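Local coordinates for protein ADP-ribose pyrophosphatase MutT (Rickettsia felis, PDB 4KYX) that probably hydrolyses nucleoside diphosphate derivatives or oxidised nucleotides such as 8-oxo-dGTP, as a magnesium-dependent pyrophosphatase of the Nudix family, at residues 20-25 / 97-102; 28-33 / 118-123; 67-72 / 104-109. One frame throughout, in Å; residues are numbered along the deposited sequence.

Contact 1: 20-25 / 97-102; sequences LIFNNR and KAHCLN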
loop_
_atom_site.group_PDB
_atom_site.type_symbol
_atom_site.label_atom_id
_atom_site.label_comp_id
_atom_site.label_asym_id
_atom_site.label_seq_id
_atom_site.Cartn_x
_atom_site.Cartn_y
_atom_site.Cartn_z
ATOM N N LEU A 20 1.906 14.119 3.878
ATOM C CA LEU A 20 2.461 15.393 3.484
ATOM C C LEU A 20 1.443 16.475 3.860
ATOM O O LEU A 20 0.467 16.693 3.179
ATOM C CB LEU A 20 2.797 15.469 2.017
ATOM C CG LEU A 20 3.556 14.291 1.416
ATOM C CD1 LEU A 20 4.009 14.624 -0.009
ATOM C CD2 LEU A 20 4.754 14.005 2.296
ATOM N N ILE A 21 1.760 17.199 4.935
ATOM C CA ILE A 21 0.906 18.236 5.470
ATOM C C ILE A 21 1.399 19.544 4.893
ATOM O O ILE A 21 2.610 19.885 5.016
ATOM C CB ILE A 21 1.027 18.393 6.989
ATOM C CG1 ILE A 21 0.777 17.085 7.713
ATOM C CG2 ILE A 21 0.047 19.451 7.478
ATOM C CD1 ILE A 21 1.344 17.104 9.110
ATOM N N PHE A 22 0.470 20.251 4.253
ATOM C CA PHE A 22 0.752 21.536 3.619
ATOM C C PHE A 22 0.169 22.695 4.378
ATOM O O PHE A 22 -0.896 22.592 4.981
ATOM C CB PHE A 22 0.208 21.597 2.210
ATOM C CG PHE A 22 0.965 20.785 1.221
ATOM C CD1 PHE A 22 0.900 19.411 1.214
ATOM C CD2 PHE A 22 1.728 21.403 0.248
ATOM C CE1 PHE A 22 1.607 18.670 0.287
ATOM C CE2 PHE A 22 2.417 20.661 -0.695
ATOM C CZ PHE A 22 2.362 19.295 -0.679
ATOM N N ASN A 23 0.870 23.823 4.346
ATOM C CA ASN A 23 0.370 25.081 4.939
ATOM C C ASN A 23 -0.208 25.990 3.849
ATOM O O ASN A 23 -0.254 25.605 2.706
ATOM C CB ASN A 23 1.455 25.779 5.818
ATOM C CG ASN A 23 2.640 26.342 5.028
ATOM O OD1 ASN A 23 2.671 26.417 3.791
ATOM N ND2 ASN A 23 3.658 26.707 5.770
ATOM N N ASN A 24 -0.643 27.206 4.192
ATOM C CA ASN A 24 -1.126 28.149 3.174
ATOM C C ASN A 24 -0.124 28.596 2.075
ATOM O O ASN A 24 -0.531 29.022 0.985
ATOM C CB ASN A 24 -1.720 29.369 3.883
ATOM C CG ASN A 24 -2.887 28.982 4.803
ATOM O OD1 ASN A 24 -3.506 27.928 4.616
ATOM N ND2 ASN A 24 -3.193 29.828 5.786
ATOM N N ARG A 25 1.172 28.506 2.357
ATOM C CA ARG A 25 2.208 28.826 1.377
ATOM C C ARG A 25 2.627 27.587 0.577
ATOM O O ARG A 25 3.671 27.591 -0.086
ATOM C CB ARG A 25 3.436 29.417 2.098
ATOM N N LYS A 97 -1.667 13.392 0.995
ATOM C CA LYS A 97 -1.457 14.793 1.204
ATOM C C LYS A 97 -2.702 15.531 1.669
ATOM O O LYS A 97 -3.821 15.198 1.289
ATOM C CB LYS A 97 -0.838 15.469 0.008
ATOM C CG LYS A 97 -1.657 15.552 -1.223
ATOM C CD LYS A 97 -1.246 16.785 -2.049
ATOM C CE LYS A 97 -2.292 16.953 -3.168
ATOM N NZ LYS A 97 -1.912 16.274 -4.432
ATOM N N ALA A 98 -2.479 16.558 2.491
ATOM C CA ALA A 98 -3.584 17.376 2.926
ATOM C C ALA A 98 -3.105 18.745 3.339
ATOM O O ALA A 98 -1.965 18.909 3.810
ATOM C CB ALA A 98 -4.297 16.725 4.085
ATOM N N HIS A 99 -3.980 19.726 3.163
ATOM C CA HIS A 99 -3.755 21.037 3.770
ATOM C C HIS A 99 -4.269 21.039 5.192
ATOM O O HIS A 99 -5.320 20.449 5.479
ATOM C CB HIS A 99 -4.407 22.144 2.955
ATOM C CG HIS A 99 -3.535 22.642 1.858
ATOM N ND1 HIS A 99 -2.723 23.747 1.998
ATOM C CD2 HIS A 99 -3.275 22.128 0.633
ATOM C CE1 HIS A 99 -2.045 23.927 0.876
ATOM N NE2 HIS A 99 -2.357 22.951 0.038
ATOM N N CYS A 100 -3.491 21.627 6.090
ATOM C CA CYS A 100 -3.976 21.879 7.444
ATOM C C CYS A 100 -4.790 23.180 7.542
ATOM O O CYS A 100 -4.571 24.132 6.808
ATOM C CB CYS A 100 -2.864 21.824 8.471
ATOM S SG CYS A 100 -1.726 23.204 8.384
ATOM N N LEU A 101 -5.698 23.190 8.500
ATOM C CA LEU A 101 -6.660 24.267 8.716
ATOM C C LEU A 101 -6.253 25.238 9.827
ATOM O O LEU A 101 -6.875 26.288 10.006
ATOM C CB LEU A 101 -8.008 23.630 9.045
ATOM C CG LEU A 101 -8.605 22.792 7.917
ATOM C CD1 LEU A 101 -9.989 22.287 8.308
ATOM C CD2 LEU A 101 -8.679 23.599 6.617
ATOM N N ASN A 102 -5.235 24.894 10.600
ATOM C CA ASN A 102 -4.916 25.615 11.817
ATOM C C ASN A 102 -3.405 25.636 11.997
ATOM O O ASN A 102 -2.913 25.290 13.055
ATOM C CB ASN A 102 -5.577 24.922 13.014
ATOM C CG ASN A 102 -5.067 23.488 13.252
ATOM O OD1 ASN A 102 -4.685 22.792 12.322
ATOM N ND2 ASN A 102 -5.098 23.038 14.513
#
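Phe22 and His99 are partners in a parallel bridge, on the same face of the sheet, and the phenylalanine side chain is the one to follow. Its CB sits over the centre of the imidazole, 3.5 Å from the ring centroid and 11° off the normal, a clear CH-pi contact. CG lies beside the backbone N (chi1 -73°), and the ring runs back over the neighbouring strand: CD1 comes to 3.9 Å from Ala98 O, which lies at the ring edge, and CE1 reaches Lys97, 4.0 Å from its CB, with CD of the lysine close by. The two aromatic planes are inclined at 34°. CZ continues to Ile28 of the adjoining sheet.

Three nearly straight backbone bonds tie the strands: Ala98 N to Leu20 O, Phe22 N to Ala98 O (2.8 Å) and Cys100 N to Phe22 O (3.0 Å). On the sheet face of Ile21 and Ala98, Ile21 CG2 meets Cys100 CB at 3.9 Å, and Trp119 packs against Ile21 and Cys100. Beyond the strand, Asn23 turns its amide to Glu27. This is the parallel pairing of strands 14-22 and 89-99 within the mixed sheet of the Nudix fold.

Contact 2: 28-33 / 118-123; sequences ILLGKR and QWFALD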
loop_
_atom_site.group_PDB
_atom_site.type_symbol
_atom_site.label_atom_id
_atom_site.label_comp_id
_atom_site.label_asym_id
_atom_site.label_seq_id
_atom_site.Cartn_x
_atom_site.Cartn_y
_atom_site.Cartn_z
ATOM N N ILE A 28 5.616 22.096 3.037
ATOM C CA ILE A 28 5.315 20.826 3.710
ATOM C C ILE A 28 6.030 20.725 5.049
ATOM O O ILE A 28 7.147 21.301 5.288
ATOM C CB ILE A 28 5.689 19.608 2.863
ATOM C CG1 ILE A 28 7.188 19.638 2.576
ATOM C CG2 ILE A 28 4.887 19.593 1.576
ATOM C CD1 ILE A 28 7.658 18.364 1.929
ATOM N N LEU A 29 5.377 20.034 5.962
ATOM C CA LEU A 29 5.846 19.948 7.341
ATOM C C LEU A 29 6.717 18.704 7.415
ATOM O O LEU A 29 6.292 17.637 7.008
ATOM C CB LEU A 29 4.664 19.822 8.318
ATOM C CG LEU A 29 5.091 19.966 9.789
ATOM C CD1 LEU A 29 5.330 21.453 10.049
ATOM C CD2 LEU A 29 4.140 19.385 10.810
ATOM N N LEU A 30 7.923 18.849 7.933
ATOM C CA LEU A 30 8.798 17.720 8.211
ATOM C C LEU A 30 9.299 17.789 9.630
ATOM O O LEU A 30 9.575 18.911 10.196
ATOM C CB LEU A 30 9.990 17.674 7.248
ATOM C CG LEU A 30 9.676 17.549 5.735
ATOM C CD1 LEU A 30 10.976 17.664 4.966
ATOM C CD2 LEU A 30 8.921 16.284 5.389
ATOM N N GLY A 31 9.495 16.585 10.194
ATOM C CA GLY A 31 9.971 16.381 11.562
ATOM C C GLY A 31 11.376 15.861 11.586
ATOM O O GLY A 31 11.683 14.860 10.888
ATOM N N LYS A 32 12.244 16.570 12.295
ATOM C CA LYS A 32 13.620 16.120 12.483
ATOM C C LYS A 32 13.758 15.066 13.575
ATOM O O LYS A 32 13.346 15.260 14.726
ATOM C CB LYS A 32 14.622 17.266 12.724
ATOM C CG LYS A 32 16.095 16.837 12.481
ATOM C CD LYS A 32 17.100 17.947 12.665
ATOM C CE LYS A 32 17.118 18.424 14.148
ATOM N NZ LYS A 32 18.247 19.320 14.410
ATOM N N ARG A 33 14.344 13.918 13.190
ATOM C CA ARG A 33 14.719 12.887 14.143
ATOM C C ARG A 33 16.259 12.809 14.248
ATOM O O ARG A 33 16.959 12.825 13.221
ATOM C CB ARG A 33 14.102 11.517 13.723
ATOM N N GLN A 118 9.244 21.610 11.204
ATOM C CA GLN A 118 9.386 22.856 10.453
ATOM C C GLN A 118 8.771 22.729 9.050
ATOM O O GLN A 118 8.584 21.627 8.537
ATOM C CB GLN A 118 10.870 23.248 10.398
ATOM C CG GLN A 118 11.229 24.476 9.581
ATOM C CD GLN A 118 10.541 25.740 10.075
ATOM O OE1 GLN A 118 9.299 25.854 10.031
ATOM N NE2 GLN A 118 11.328 26.695 10.506
ATOM N N TRP A 119 8.363 23.869 8.500
ATOM C CA TRP A 119 7.812 23.979 7.135
ATOM C C TRP A 119 8.956 24.146 6.134
ATOM O O TRP A 119 9.883 24.940 6.381
ATOM C CB TRP A 119 6.866 25.164 7.083
ATOM C CG TRP A 119 5.715 25.027 8.052
ATOM C CD1 TRP A 119 5.577 25.658 9.241
ATOM C CD2 TRP A 119 4.542 24.186 7.899
ATOM N NE1 TRP A 119 4.380 25.288 9.842
ATOM C CE2 TRP A 119 3.721 24.404 9.031
ATOM C CE3 TRP A 119 4.075 23.366 6.893
ATOM C CZ2 TRP A 119 2.513 23.751 9.210
ATOM C CZ3 TRP A 119 2.897 22.719 7.070
ATOM C CH2 TRP A 119 2.115 22.912 8.205
ATOM N N PHE A 120 8.890 23.449 5.019
ATOM C CA PHE A 120 9.914 23.487 3.962
ATOM C C PHE A 120 9.268 23.658 2.612
ATOM O O PHE A 120 8.272 22.983 2.309
ATOM C CB PHE A 120 10.696 22.190 3.918
ATOM C CG PHE A 120 11.549 21.963 5.129
ATOM C CD1 PHE A 120 11.044 21.285 6.209
ATOM C CD2 PHE A 120 12.852 22.424 5.175
ATOM C CE1 PHE A 120 11.816 21.043 7.318
ATOM C CE2 PHE A 120 13.636 22.210 6.307
ATOM C CZ PHE A 120 13.118 21.535 7.395
ATOM N N ALA A 121 9.852 24.536 1.789
ATOM C CA ALA A 121 9.439 24.660 0.412
ATOM C C ALA A 121 9.861 23.384 -0.301
ATOM O O ALA A 121 10.906 22.789 0.006
ATOM C CB ALA A 121 10.089 25.913 -0.209
ATOM N N LEU A 122 9.039 22.956 -1.253
ATOM C CA LEU A 122 9.328 21.763 -2.005
ATOM C C LEU A 122 10.571 21.866 -2.856
ATOM O O LEU A 122 11.114 20.857 -3.225
ATOM C CB LEU A 122 8.144 21.378 -2.869
ATOM C CG LEU A 122 6.957 20.725 -2.165
ATOM C CD1 LEU A 122 5.766 20.770 -3.104
ATOM C CD2 LEU A 122 7.267 19.267 -1.807
ATOM N N ASP A 123 11.034 23.072 -3.137
ATOM C CA ASP A 123 12.295 23.254 -3.864
ATOM C C ASP A 123 13.463 23.494 -2.933
ATOM O O ASP A 123 14.546 23.878 -3.374
ATOM C CB ASP A 123 12.165 24.404 -4.864
ATOM C CG ASP A 123 11.580 25.652 -4.241
ATOM O OD1 ASP A 123 12.306 26.410 -3.562
ATOM O OD2 ASP A 123 10.365 25.862 -4.430
#
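Leu29 lays a methyl on one face of the Trp119 indole, at the one non-hydrogen-bonded pair of this antiparallel ladder. Its chi1 of -170° sets CG anti to the backbone N; from there chi2, 76°, turns CD1 over the centre of the six-membered ring, 3.5 Å from the centroid and close to the ring normal. CB helps from the same residue, 3.6 Å from Trp119 CZ3. The indole itself swings back over the partner strand, so that CE3 also lies near the backbone of Ile28 and Leu29.

The other face carries Ile28, Leu30, Gln118 and Phe120. Leu30 and Phe120 cross at about a right angle: Leu30 CB and CD1 both meet the ring, CD1 at 3.8 Å from Phe120 CD1. The Phe120 ring also meets that of Tyr42 of strand 40-43. Ile28 holds CG1 between its backbone N and carbonyl carbon (chi1 60°), which brings CG1 to 3.5 Å from Phe120 O; CD1 beyond it touches Leu122 CD2 at 3.9 Å. Gln118 bends back on its own strand, OE1 accepting Trp119 N at 2.7 Å on a lone pair in the amide plane.

Four backbone bonds hold the ladder, two between Ile28 and Phe120 and two between Leu30 and Gln118. The straightest is Leu30 N to Gln118 O, 2.9 Å. Strand 28-34 is central here, flanked by 40-43 and 116-120, and Leu29 also packs on Ile21 of strand 14-22. The contact is an antiparallel pairing of two strands far apart in the chain, at one edge of the three-stranded sheet of the Nudix domain.

Contact 3: 67-72 / 104-109; sequences TNLIIE and HELQNL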
loop_
_atom_site.group_PDB
_atom_site.type_symbol
_atom_site.label_atom_id
_atom_site.label_comp_id
_atom_site.label_asym_id
_atom_site.label_seq_id
_atom_site.Cartn_x
_atom_site.Cartn_y
_atom_site.Cartn_z
ATOM N N THR A 67 1.252 16.667 15.876
ATOM C CA THR A 67 1.519 18.035 15.489
ATOM C C THR A 67 0.464 19.013 15.996
ATOM O O THR A 67 0.643 20.199 15.818
ATOM C CB THR A 67 1.585 18.201 13.954
ATOM O OG1 THR A 67 0.257 18.002 13.415
ATOM C CG2 THR A 67 2.574 17.243 13.348
ATOM N N ASN A 68 -0.642 18.524 16.553
ATOM C CA ASN A 68 -1.812 19.346 16.935
ATOM C C ASN A 68 -2.561 19.974 15.753
ATOM O O ASN A 68 -3.452 20.788 15.956
ATOM C CB ASN A 68 -1.357 20.458 17.908
ATOM C CG ASN A 68 -2.436 20.969 18.823
ATOM O OD1 ASN A 68 -3.222 20.220 19.334
ATOM N ND2 ASN A 68 -2.442 22.283 19.074
ATOM N N LEU A 69 -2.227 19.579 14.531
ATOM C CA LEU A 69 -2.798 20.161 13.347
ATOM C C LEU A 69 -3.991 19.335 12.899
ATOM O O LEU A 69 -4.006 18.111 13.038
ATOM C CB LEU A 69 -1.797 20.214 12.200
ATOM C CG LEU A 69 -0.578 21.090 12.426
ATOM C CD1 LEU A 69 0.498 20.970 11.363
ATOM C CD2 LEU A 69 -1.055 22.527 12.578
ATOM N N ILE A 70 -4.976 20.042 12.364
ATOM C CA ILE A 70 -6.192 19.440 11.846
ATOM C C ILE A 70 -6.100 19.506 10.342
ATOM O O ILE A 70 -6.048 20.608 9.754
ATOM C CB ILE A 70 -7.458 20.220 12.360
ATOM C CG1 ILE A 70 -7.616 20.003 13.848
ATOM C CG2 ILE A 70 -8.657 19.740 11.590
ATOM C CD1 ILE A 70 -8.749 20.830 14.487
ATOM N N ILE A 71 -6.082 18.330 9.701
ATOM C CA ILE A 71 -6.102 18.294 8.249
ATOM C C ILE A 71 -7.428 17.844 7.793
ATOM O O ILE A 71 -8.156 17.150 8.552
ATOM C CB ILE A 71 -5.009 17.387 7.619
ATOM C CG1 ILE A 71 -5.044 16.001 8.235
ATOM C CG2 ILE A 71 -3.623 18.033 7.752
ATOM C CD1 ILE A 71 -4.528 14.947 7.299
ATOM N N GLU A 72 -7.770 18.252 6.569
ATOM C CA GLU A 72 -9.006 17.830 5.952
ATOM C C GLU A 72 -8.759 17.113 4.615
ATOM O O GLU A 72 -7.777 17.406 3.928
ATOM C CB GLU A 72 -9.968 19.018 5.754
ATOM C CG GLU A 72 -9.457 20.064 4.777
ATOM C CD GLU A 72 -10.443 21.188 4.445
ATOM O OE1 GLU A 72 -11.517 21.398 5.151
ATOM O OE2 GLU A 72 -10.094 21.910 3.467
ATOM N N HIS A 104 -1.157 27.725 12.641
ATOM C CA HIS A 104 -0.533 28.429 13.757
ATOM C C HIS A 104 -0.607 27.714 15.089
ATOM O O HIS A 104 0.073 28.138 16.029
ATOM C CB HIS A 104 -1.085 29.849 13.871
ATOM C CG HIS A 104 -0.824 30.659 12.650
ATOM N ND1 HIS A 104 -1.761 31.511 12.104
ATOM C CD2 HIS A 104 0.237 30.674 11.812
ATOM C CE1 HIS A 104 -1.257 32.063 11.011
ATOM N NE2 HIS A 104 -0.052 31.562 10.808
ATOM N N GLU A 105 -1.382 26.623 15.152
ATOM C CA GLU A 105 -1.494 25.819 16.359
ATOM C C GLU A 105 -0.483 24.663 16.362
ATOM O O GLU A 105 -0.532 23.821 17.235
ATOM C CB GLU A 105 -2.913 25.258 16.501
ATOM C CG GLU A 105 -3.921 26.375 16.702
ATOM C CD GLU A 105 -5.316 25.943 16.962
ATOM O OE1 GLU A 105 -6.037 26.809 17.479
ATOM O OE2 GLU A 105 -5.736 24.844 16.619
ATOM N N LEU A 106 0.445 24.624 15.412
ATOM C CA LEU A 106 1.464 23.595 15.385
ATOM C C LEU A 106 2.137 23.475 16.737
ATOM O O LEU A 106 2.584 24.494 17.310
ATOM C CB LEU A 106 2.503 23.954 14.343
ATOM C CG LEU A 106 3.800 23.095 14.283
ATOM C CD1 LEU A 106 3.409 21.648 13.896
ATOM C CD2 LEU A 106 4.771 23.700 13.291
ATOM N N GLN A 107 2.154 22.254 17.278
ATOM C CA GLN A 107 2.899 21.962 18.509
ATOM C C GLN A 107 3.600 20.644 18.333
ATOM O O GLN A 107 3.056 19.731 17.693
ATOM C CB GLN A 107 1.976 21.879 19.725
ATOM C CG GLN A 107 1.338 23.193 20.036
ATOM C CD GLN A 107 0.453 23.145 21.268
ATOM O OE1 GLN A 107 0.442 22.176 22.009
ATOM N NE2 GLN A 107 -0.280 24.222 21.503
ATOM N N ASN A 108 4.789 20.528 18.916
ATOM C CA ASN A 108 5.477 19.233 18.925
ATOM C C ASN A 108 4.953 18.376 20.079
ATOM O O ASN A 108 5.433 18.486 21.244
ATOM C CB ASN A 108 6.975 19.448 19.109
ATOM C CG ASN A 108 7.777 18.194 18.934
ATOM O OD1 ASN A 108 7.226 17.114 18.735
ATOM N ND2 ASN A 108 9.103 18.326 18.960
ATOM N N LEU A 109 3.983 17.525 19.774
ATOM C CA LEU A 109 3.379 16.719 20.779
ATOM C C LEU A 109 4.093 15.434 21.124
ATOM O O LEU A 109 3.697 14.781 22.073
ATOM C CB LEU A 109 1.907 16.428 20.383
ATOM C CG LEU A 109 1.096 17.719 20.267
ATOM C CD1 LEU A 109 -0.352 17.417 19.871
ATOM C CD2 LEU A 109 1.150 18.529 21.556
#
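Asn68, in a left-handed backbone conformation (phi 67°) just after a helix, reaches Glu105 with its side chain at a bend of the 104-109 loop. Its ND2 donates to Glu105 O at 3.1 Å, with the carbonyl oxygen close to the amide plane. Gln107 runs side by side with it, pointing the same way, their amide planes 35° apart and Gln107 CD 3.7 Å from Asn68 ND2. Leu109 comes in across Asn68, its CD1 at 3.5 Å from the backbone N and also touching CB.

Thr67 supplies the backbone link: its O accepts Gln107 N at 2.9 Å in an almost straight bond, although the donor stands well above the carbonyl plane. Thr67 OG1 accepts Leu69 N at 3.1 Å, an ST turn, and is bonded as well to Val63 O in the helix behind. The apolar side is made by Leu106. Its chi2 of 64° places CD1, which meets both Thr67 CB and Leu69 CD1, the latter at 3.9 Å.

Asn102 ties the same region together, bonding to Asn68 O, Ile70 N and Glu105 OE2. The contact joins the exit of helix 55-67 to the loop between strands 89-99 and 116-120, with Leu69 and Leu106 packed inward on Leu29 of strand 28-34 and Trp119 of strand 116-120.

In the fold
Contacts 1 and 2 are both strand pairings, parallel in the larger mixed sheet and antiparallel in the smaller one, whereas contact 3 joins two loops. Contact 1 is the buried one; contacts 2 and 3 are partly buried. Strands 14-22 and 28-34 follow each other in the chain, as do 89-99 and 116-120, so contact 2 pairs the strands that come next after those of contact 1, and Ile21 O to Leu29 N (2.9 Å) probably bonds the sheets. Contact 3 is nested within the chain loop that contact 2 closes. It meets that contact through leucine and threonine methyls around Leu29, but reaches contact 1 mainly through polar bonds of 101-102 with Ile70.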